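PDB 2V0X: lamina-associated polypeptide 2 isoforms alpha/zeta, which forms a homodimer through this domain and, as a component of the nuclear lamina, probably binds lamin A and chromatin. Local coordinates for residues L110-E115 against M184-M189; E45-I50 against M179-M184; G190-W195 against G217-G222. The protein carries 2 engineered substitutions. All coordinates share one frame; numbering follows the deposited sequence.

In the fold
All three contacts use helix 152-196, at successive positions 179-184, 184-189 and 190-195. Contact 1 joins this helix to helix 100-146. Contact 2 brings the chain that leaves helix 35-46 against it. Contact 3 adds the loop after helix 203-211. The centres of contacts 1 and 2 are about 9 Å apart, and the two share Met184. Contact 3 lies about 13 Å from contact 1 and 14 Å from contact 2, centre to centre. Ile50 ties the contacts together, with its CD1 3.7 Å from Met189 CB and 3.8 Å from Arg192 NH1. Each contact also touches the second subunit, so all three border the dimer interface.

Contact 1 of 3, residues L110-E115 against M184-M189; sequences LCRSYE and MGSSTM
Helices 100-146 and 152-196 run antiparallel here. Their segment axes pass 8.2 Å apart at 166°. The backbones are nearest at Ser113 and Ser186, CA to CA 5.8 Å, where both side chains are small. The packing is van der Waals. Ser186 OG rests 3.5 Å from Arg112 CB. Ser113 OG lies 3.9 Å from Ser186 CB. Both hydroxyls sit beside their own backbone N and bond back into their own helices, to Cys182 O from Ser186 and to Ala109 O from Ser113.

The polar link runs through one water. Arg112 NH2 donates to it over 2.9 Å, and the water lies at the guanidinium edge, in its plane. The same water is hydrogen-bonded to Ser186 OG at 3.0 Å. Bends at chi2 and chi3 bring the arginine head here. The side chains of Met189 and Arg112 cross at about a right angle, Met189 SE 4.0 Å from Arg112 NH2.

That NH2 also forms a salt bridge to Asp51, which ties helix 100-146 to the chain beyond helix 35-46. Ser187 OG bonds to Leu110 O of the second subunit. The pair is half of a four-helix antiparallel coiled coil, two helices from each subunit.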
loop_
_atom_site.group_PDB
_atom_site.type_symbol
_atom_site.label_atom_id
_atom_site.label_comp_id
_atom_site.label_asym_id
_atom_site.label_seq_id
_atom_site.Cartn_x
_atom_site.Cartn_y
_atom_site.Cartn_z
ATOM N N LEU B 110 -2.967 10.937 -8.155
ATOM C CA LEU B 110 -3.999 10.075 -7.571
ATOM C C LEU B 110 -4.072 8.719 -8.290
ATOM O O LEU B 110 -4.359 7.692 -7.664
ATOM C CB LEU B 110 -5.375 10.769 -7.586
ATOM C CG LEU B 110 -5.550 12.050 -6.744
ATOM C CD1 LEU B 110 -6.672 12.933 -7.281
ATOM C CD2 LEU B 110 -5.782 11.707 -5.293
ATOM N N CYS B 111 -3.813 8.718 -9.596
ATOM C CA CYS B 111 -3.830 7.487 -10.388
ATOM C C CYS B 111 -2.667 6.590 -9.969
ATOM O O CYS B 111 -2.819 5.377 -9.817
ATOM C CB CYS B 111 -3.744 7.800 -11.898
ATOM S SG CYS B 111 -5.320 8.405 -12.635
ATOM N N ARG B 112 -1.498 7.196 -9.828
ATOM C CA ARG B 112 -0.309 6.480 -9.416
ATOM C C ARG B 112 -0.500 5.973 -7.997
ATOM O O ARG B 112 -0.115 4.856 -7.712
ATOM C CB ARG B 112 0.927 7.369 -9.554
ATOM C CG ARG B 112 1.110 7.779 -11.005
ATOM C CD ARG B 112 2.490 7.542 -11.513
ATOM N NE ARG B 112 3.358 8.659 -11.227
ATOM C CZ ARG B 112 4.026 9.350 -12.147
ATOM N NH1 ARG B 112 3.930 9.044 -13.436
ATOM N NH2 ARG B 112 4.802 10.349 -11.770
ATOM N N SER B 113 -1.167 6.754 -7.143
ATOM C CA SER B 113 -1.429 6.302 -5.779
ATOM C C SER B 113 -2.277 5.025 -5.842
ATOM O O SER B 113 -2.006 4.050 -5.151
ATOM C CB SER B 113 -2.184 7.367 -4.981
ATOM O OG SER B 113 -1.358 8.499 -4.729
ATOM N N TYR B 114 -3.293 5.040 -6.693
ATOM C CA TYR B 114 -4.178 3.896 -6.822
ATOM C C TYR B 114 -3.409 2.681 -7.314
ATOM O O TYR B 114 -3.527 1.583 -6.760
ATOM C CB TYR B 114 -5.329 4.205 -7.787
ATOM C CG TYR B 114 -6.401 3.135 -7.851
ATOM C CD1 TYR B 114 -7.631 3.332 -7.240
ATOM C CD2 TYR B 114 -6.188 1.930 -8.528
ATOM C CE1 TYR B 114 -8.629 2.369 -7.296
ATOM C CE2 TYR B 114 -7.190 0.936 -8.584
ATOM C CZ TYR B 114 -8.408 1.172 -7.966
ATOM O OH TYR B 114 -9.419 0.243 -8.003
ATOM N N GLU B 115 -2.609 2.901 -8.349
ATOM C CA GLU B 115 -1.849 1.830 -8.968
ATOM C C GLU B 115 -0.821 1.222 -8.014
ATOM O O GLU B 115 -0.673 0.016 -7.968
ATOM C CB GLU B 115 -1.172 2.327 -10.251
ATOM C CG GLU B 115 -0.597 1.192 -11.070
ATOM C CD GLU B 115 0.277 1.642 -12.216
ATOM O OE1 GLU B 115 0.084 2.777 -12.700
ATOM O OE2 GLU B 115 1.161 0.857 -12.628
HETATM N N MSE B 184 3.354 6.906 -1.375
HETATM C CA MSE B 184 3.648 8.056 -0.535
HETATM C C MSE B 184 4.332 9.147 -1.369
HETATM O O MSE B 184 4.046 10.326 -1.199
HETATM C CB MSE B 184 4.540 7.622 0.636
HETATM C CG MSE B 184 3.792 6.814 1.710
HETATM SE SE MSE B 184 4.962 5.620 2.705
HETATM C CE MSE B 184 5.486 6.798 4.134
ATOM N N GLY B 185 5.249 8.752 -2.245
ATOM C CA GLY B 185 5.907 9.713 -3.113
ATOM C C GLY B 185 4.890 10.394 -4.037
ATOM O O GLY B 185 4.902 11.601 -4.192
ATOM N N SER B 186 3.972 9.620 -4.608
ATOM C CA SER B 186 2.958 10.156 -5.514
ATOM C C SER B 186 2.003 11.088 -4.786
ATOM O O SER B 186 1.641 12.148 -5.306
ATOM C CB SER B 186 2.201 9.023 -6.193
ATOM O OG SER B 186 3.091 8.259 -6.979
ATOM N N SER B 187 1.617 10.705 -3.575
ATOM C CA SER B 187 0.732 11.529 -2.770
ATOM C C SER B 187 1.412 12.891 -2.528
ATOM O O SER B 187 0.806 13.945 -2.716
ATOM C CB SER B 187 0.450 10.839 -1.433
ATOM O OG SER B 187 -0.024 11.771 -0.469
ATOM N N THR B 188 2.686 12.842 -2.151
ATOM C CA THR B 188 3.482 14.028 -1.884
ATOM C C THR B 188 3.627 14.896 -3.142
ATOM O O THR B 188 3.523 16.109 -3.063
ATOM C CB THR B 188 4.850 13.616 -1.302
ATOM O OG1 THR B 188 4.620 12.883 -0.087
ATOM C CG2 THR B 188 5.738 14.819 -1.013
HETATM N N MSE B 189 3.829 14.273 -4.301
HETATM C CA MSE B 189 3.932 15.018 -5.553
HETATM C C MSE B 189 2.607 15.780 -5.803
HETATM O O MSE B 189 2.595 16.985 -6.072
HETATM C CB MSE B 189 4.219 14.071 -6.719
HETATM C CG MSE B 189 4.376 14.792 -8.064
HETATM SE SE MSE B 189 4.259 13.626 -9.623
HETATM C CE MSE B 189 2.355 13.747 -9.924
HETATM O O HOH W 1 4.506 10.108 -8.921
#

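Contact 2 of 3, residues E45-I50 against M179-M184; sequences EEWQQI and MSACAM
Segment 45-50 starts in helix 35-46, and a type I beta turn spans Glu46 to Gln49. Segment 179-184 is helical throughout and lies within helix 152-196. The two backbones are nearest at Glu46 and Cys182, CA to CA 6.4 Å.

Trp47 has the largest share of the contact. Its NE1 donates to Ala181 O over 2.9 Å, with an N-H...O angle of 153°. The oxygen lies almost in the indole plane, so the bond leaves the ring along its edge. Seen from the carbonyl, the donor stands above the peptide plane. Met184 CE lies in the same indole plane, 3.7 Å from Trp47 CZ2, and Met184 CB is 3.9 Å from that atom. Ala181 CB lies 4.0 Å from Trp47 NE1.

In the fold, the turn lies against helix 152-196 of the antiparallel coiled coil. Ala183, on the helix side away from the turn, touches Ala116 of helix 100-146 and Ala117 of the second subunit. Trp47 is enclosed further by the Phe214 ring, at about 50° to its own, and by Tyr114 of the second subunit.

Glu46 works beside the indole. Its CB packs on Ala181 CB at 4.1 Å. A bend at chi2 (-60°) carries the carboxylate toward Cys182, and Glu46 OE1 lies 3.4 Å from Cys182 SG. The main partner of OE1 is Arg52, by a salt bridge, and the positive charge of Arg52 would be expected to favour the ionised carboxylate. The thiol of Cys182 stays beside its own backbone N, with SG anti to the carbonyl carbon.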
loop_
_atom_site.group_PDB
_atom_site.type_symbol
_atom_site.label_atom_id
_atom_site.label_comp_id
_atom_site.label_asym_id
_atom_site.label_seq_id
_atom_site.Cartn_x
_atom_site.Cartn_y
_atom_site.Cartn_z
ATOM N N GLU B 45 15.459 5.528 -1.528
ATOM C CA GLU B 45 15.818 5.387 -2.939
ATOM C C GLU B 45 14.660 5.791 -3.838
ATOM O O GLU B 45 14.866 6.462 -4.853
ATOM C CB GLU B 45 16.217 3.949 -3.274
ATOM C CG GLU B 45 17.550 3.514 -2.689
ATOM C CD GLU B 45 17.836 2.041 -2.928
ATOM O OE1 GLU B 45 17.927 1.632 -4.107
ATOM O OE2 GLU B 45 17.969 1.292 -1.936
ATOM N N GLU B 46 13.448 5.377 -3.472
ATOM C CA GLU B 46 12.256 5.705 -4.254
ATOM C C GLU B 46 11.925 7.180 -4.161
ATOM O O GLU B 46 11.434 7.773 -5.111
ATOM C CB GLU B 46 11.037 4.913 -3.768
ATOM C CG GLU B 46 11.176 3.407 -3.880
ATOM C CD GLU B 46 11.407 2.935 -5.301
ATOM O OE1 GLU B 46 10.721 3.429 -6.226
ATOM O OE2 GLU B 46 12.271 2.056 -5.484
ATOM N N TRP B 47 12.211 7.772 -3.012
ATOM C CA TRP B 47 11.907 9.177 -2.781
ATOM C C TRP B 47 12.854 10.173 -3.440
ATOM O O TRP B 47 12.604 11.376 -3.403
ATOM C CB TRP B 47 11.797 9.443 -1.289
ATOM C CG TRP B 47 10.559 8.873 -0.692
ATOM C CD1 TRP B 47 9.558 8.187 -1.353
ATOM C CD2 TRP B 47 10.150 8.955 0.678
ATOM N NE1 TRP B 47 8.561 7.844 -0.469
ATOM C CE2 TRP B 47 8.895 8.301 0.782
ATOM C CE3 TRP B 47 10.717 9.524 1.831
ATOM C CZ2 TRP B 47 8.202 8.200 1.997
ATOM C CZ3 TRP B 47 10.021 9.428 3.039
ATOM C CH2 TRP B 47 8.779 8.769 3.113
ATOM N N GLN B 48 13.925 9.676 -4.052
ATOM C CA GLN B 48 14.886 10.551 -4.709
ATOM C C GLN B 48 14.296 11.101 -6.002
ATOM O O GLN B 48 14.707 12.150 -6.489
ATOM C CB GLN B 48 16.200 9.811 -4.995
ATOM C CG GLN B 48 16.955 9.352 -3.749
ATOM C CD GLN B 48 17.301 10.495 -2.808
ATOM O OE1 GLN B 48 17.968 11.453 -3.197
ATOM N NE2 GLN B 48 16.853 10.395 -1.561
ATOM N N GLN B 49 13.286 10.415 -6.518
ATOM C CA GLN B 49 12.625 10.822 -7.752
ATOM C C GLN B 49 11.159 10.416 -7.568
ATOM O O GLN B 49 10.782 9.315 -7.934
ATOM C CB GLN B 49 13.268 10.063 -8.921
ATOM C CG GLN B 49 13.475 10.870 -10.193
ATOM C CD GLN B 49 12.216 11.013 -11.011
ATOM O OE1 GLN B 49 11.936 10.193 -11.884
ATOM N NE2 GLN B 49 11.452 12.063 -10.745
ATOM N N ILE B 50 10.345 11.290 -6.971
ATOM C CA ILE B 50 8.941 10.945 -6.719
ATOM C C ILE B 50 8.050 10.942 -7.954
ATOM O O ILE B 50 6.994 10.314 -7.947
ATOM C CB ILE B 50 8.287 11.816 -5.611
ATOM C CG1 ILE B 50 8.237 13.293 -6.026
ATOM C CG2 ILE B 50 9.027 11.631 -4.297
ATOM C CD1 ILE B 50 7.543 14.189 -4.999
HETATM N N MSE B 179 6.342 -0.532 -2.904
HETATM C CA MSE B 179 5.082 -0.037 -3.450
HETATM C C MSE B 179 4.481 1.065 -2.572
HETATM O O MSE B 179 3.956 2.064 -3.091
HETATM C CB MSE B 179 4.076 -1.178 -3.648
HETATM C CG MSE B 179 4.451 -2.196 -4.747
HETATM SE SE MSE B 179 5.074 -1.373 -6.429
HETATM C CE MSE B 179 3.725 -0.077 -6.659
ATOM N N SER B 180 4.569 0.894 -1.251
ATOM C CA SER B 180 4.058 1.883 -0.299
ATOM C C SER B 180 4.839 3.198 -0.407
ATOM O O SER B 180 4.256 4.273 -0.332
ATOM C CB SER B 180 4.155 1.360 1.146
ATOM O OG SER B 180 3.269 0.271 1.366
ATOM N N ALA B 181 6.152 3.095 -0.590
ATOM C CA ALA B 181 7.004 4.270 -0.707
ATOM C C ALA B 181 6.643 5.050 -1.968
ATOM O O ALA B 181 6.580 6.278 -1.936
ATOM C CB ALA B 181 8.490 3.879 -0.717
ATOM N N CYS B 182 6.321 4.334 -3.040
ATOM C CA CYS B 182 5.945 4.952 -4.311
ATOM C C CYS B 182 4.632 5.704 -4.143
ATOM O O CYS B 182 4.487 6.831 -4.625
ATOM C CB CYS B 182 5.798 3.886 -5.408
ATOM S SG CYS B 182 7.373 3.195 -6.037
ATOM N N ALA B 183 3.678 5.075 -3.457
ATOM C CA ALA B 183 2.372 5.677 -3.213
ATOM C C ALA B 183 2.543 6.972 -2.423
ATOM O O ALA B 183 1.927 7.983 -2.734
ATOM C CB ALA B 183 1.474 4.712 -2.448
HETATM N N MSE B 184 3.354 6.906 -1.375
HETATM C CA MSE B 184 3.648 8.056 -0.535
HETATM C C MSE B 184 4.332 9.147 -1.369
HETATM O O MSE B 184 4.046 10.326 -1.199
HETATM C CB MSE B 184 4.540 7.622 0.636
HETATM C CG MSE B 184 3.792 6.814 1.710
HETATM SE SE MSE B 184 4.962 5.620 2.705
HETATM C CE MSE B 184 5.486 6.798 4.134
#

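Contact 3 of 3, residues G190-W195 against G217-G222; sequences GRRYLW and GTLFGG
The irregular segment 217-222 lies against the C-terminal part of helix 152-196 and comes nearest at Arg192 and Leu219, CA to CA 6.5 Å. This loop follows helix 203-211 and folds back over the long helix of the antiparallel coiled coil.

Arg192 grips the loop by its backbone. Its chain is extended from CG to NE, which sets the guanidinium side-on to Leu219 O. Arg192 NE donates to Leu219 O over 2.8 Å at 148°, and Arg192 NH2 to the same oxygen over 3.0 Å at 138°. This oxygen lies in the guanidinium plane. The bond from NH2 comes nearly along the C=O axis. NH1 bonds to Thr210 O and Ala212 O, so this head holds backbone carbonyls on two of its sides. Phe220 and Arg192 reach toward each other, and the far end of the ring touches the aliphatic chain, Phe220 CE2 3.4 Å from Arg192 CG. The ring and guanidinium planes are only 16° apart. An alanine in place of Arg192 would lose both bonds to Leu219 O, those to Thr210 O and Ala212 O, and the chain beyond CB that touches Phe220, and would probably loosen the loop from the helix.

Leu219 is the residue most covered here. Its CD1 lies 3.2 Å from Arg191 NH1, and CD2 stands over one face of that guanidinium. Arg191 itself is held by the second subunit, NE by a salt bridge to Asp107 and NH1 by the carbonyl of Pro75. Trp195 NE1 also bonds to Asp107 of the second subunit. Next to NE1 in the indole, Trp195 CD1 touches Leu219 CD2 at 3.8 Å.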
loop_
_atom_site.group_PDB
_atom_site.type_symbol
_atom_site.label_atom_id
_atom_site.label_comp_id
_atom_site.label_asym_id
_atom_site.label_seq_id
_atom_site.Cartn_x
_atom_site.Cartn_y
_atom_site.Cartn_z
ATOM N N GLY B 190 1.494 15.072 -5.674
ATOM C CA GLY B 190 0.207 15.698 -5.872
ATOM C C GLY B 190 0.031 16.908 -4.969
ATOM O O GLY B 190 -0.387 17.977 -5.430
ATOM N N ARG B 191 0.394 16.760 -3.696
ATOM C CA ARG B 191 0.254 17.846 -2.729
ATOM C C ARG B 191 1.212 19.005 -2.961
ATOM O O ARG B 191 0.887 20.141 -2.617
ATOM C CB ARG B 191 0.337 17.326 -1.279
ATOM C CG ARG B 191 -0.832 16.402 -0.898
ATOM C CD ARG B 191 -0.676 15.813 0.505
ATOM N NE ARG B 191 -0.774 16.822 1.557
ATOM C CZ ARG B 191 0.110 16.977 2.539
ATOM N NH1 ARG B 191 1.175 16.192 2.608
ATOM N NH2 ARG B 191 -0.095 17.890 3.483
ATOM N N ARG B 192 2.395 18.734 -3.502
ATOM C CA ARG B 192 3.324 19.823 -3.806
ATOM C C ARG B 192 2.666 20.741 -4.857
ATOM O O ARG B 192 2.610 21.956 -4.678
ATOM C CB ARG B 192 4.652 19.285 -4.321
ATOM C CG ARG B 192 5.556 18.767 -3.221
ATOM C CD ARG B 192 6.839 18.274 -3.816
ATOM N NE ARG B 192 7.791 17.907 -2.774
ATOM C CZ ARG B 192 9.020 17.474 -3.021
ATOM N NH1 ARG B 192 9.429 17.367 -4.269
ATOM N NH2 ARG B 192 9.827 17.127 -2.026
ATOM N N TYR B 193 2.091 20.152 -5.905
ATOM C CA TYR B 193 1.415 20.938 -6.944
ATOM C C TYR B 193 0.223 21.676 -6.358
ATOM O O TYR B 193 -0.012 22.850 -6.654
ATOM C CB TYR B 193 0.935 20.044 -8.090
ATOM C CG TYR B 193 2.031 19.664 -9.055
ATOM C CD1 TYR B 193 2.648 18.414 -8.991
ATOM C CD2 TYR B 193 2.438 20.551 -10.054
ATOM C CE1 TYR B 193 3.645 18.053 -9.903
ATOM C CE2 TYR B 193 3.428 20.206 -10.967
ATOM C CZ TYR B 193 4.027 18.954 -10.887
ATOM O OH TYR B 193 5.002 18.608 -11.796
ATOM N N LEU B 194 -0.508 20.996 -5.487
ATOM C CA LEU B 194 -1.672 21.597 -4.874
ATOM C C LEU B 194 -1.370 22.803 -3.996
ATOM O O LEU B 194 -2.089 23.796 -4.055
ATOM C CB LEU B 194 -2.442 20.567 -4.069
ATOM C CG LEU B 194 -3.722 21.084 -3.419
ATOM C CD1 LEU B 194 -4.765 21.448 -4.505
ATOM C CD2 LEU B 194 -4.263 20.004 -2.494
ATOM N N TRP B 195 -0.333 22.700 -3.163
ATOM C CA TRP B 195 0.046 23.777 -2.257
ATOM C C TRP B 195 0.844 24.922 -2.878
ATOM O O TRP B 195 0.830 26.032 -2.349
ATOM C CB TRP B 195 0.748 23.228 -1.007
ATOM C CG TRP B 195 -0.224 22.602 -0.083
ATOM C CD1 TRP B 195 -0.578 21.275 -0.038
ATOM C CD2 TRP B 195 -1.074 23.276 0.860
ATOM N NE1 TRP B 195 -1.599 21.092 0.858
ATOM C CE2 TRP B 195 -1.924 22.298 1.425
ATOM C CE3 TRP B 195 -1.200 24.606 1.275
ATOM C CZ2 TRP B 195 -2.895 22.608 2.384
ATOM C CZ3 TRP B 195 -2.164 24.921 2.230
ATOM C CH2 TRP B 195 -3.003 23.926 2.778
ATOM N N GLY B 217 8.736 14.128 6.682
ATOM C CA GLY B 217 8.664 15.237 7.622
ATOM C C GLY B 217 7.818 16.371 7.074
ATOM O O GLY B 217 6.732 16.660 7.596
ATOM N N THR B 218 8.335 17.052 6.057
ATOM C CA THR B 218 7.590 18.134 5.422
ATOM C C THR B 218 7.568 17.947 3.893
ATOM O O THR B 218 8.458 17.326 3.311
ATOM C CB THR B 218 8.151 19.540 5.768
ATOM O OG1 THR B 218 9.468 19.680 5.235
ATOM C CG2 THR B 218 8.170 19.768 7.273
ATOM N N LEU B 219 6.564 18.533 3.256
ATOM C CA LEU B 219 6.380 18.433 1.808
ATOM C C LEU B 219 7.617 18.885 1.024
ATOM O O LEU B 219 8.011 18.254 0.044
ATOM C CB LEU B 219 5.167 19.282 1.425
ATOM C CG LEU B 219 4.059 18.790 0.495
ATOM C CD1 LEU B 219 3.610 17.384 0.857
ATOM C CD2 LEU B 219 2.904 19.789 0.581
ATOM N N PHE B 220 8.273 19.941 1.494
ATOM C CA PHE B 220 9.435 20.457 0.784
ATOM C C PHE B 220 10.761 20.425 1.551
ATOM O O PHE B 220 11.791 20.890 1.033
ATOM C CB PHE B 220 9.150 21.886 0.310
ATOM C CG PHE B 220 7.931 22.011 -0.566
ATOM C CD1 PHE B 220 6.761 22.575 -0.069
ATOM C CD2 PHE B 220 7.979 21.631 -1.900
ATOM C CE1 PHE B 220 5.648 22.769 -0.895
ATOM C CE2 PHE B 220 6.880 21.816 -2.743
ATOM C CZ PHE B 220 5.714 22.385 -2.242
ATOM N N GLY B 221 10.732 19.899 2.779
ATOM C CA GLY B 221 11.925 19.822 3.614
ATOM C C GLY B 221 13.180 19.338 2.906
ATOM O O GLY B 221 13.131 18.438 2.064
ATOM N N GLY B 222 14.310 19.952 3.241
ATOM C CA GLY B 222 15.567 19.578 2.617
ATOM C C GLY B 222 15.904 20.471 1.436
ATOM O O GLY B 222 17.076 20.656 1.099
#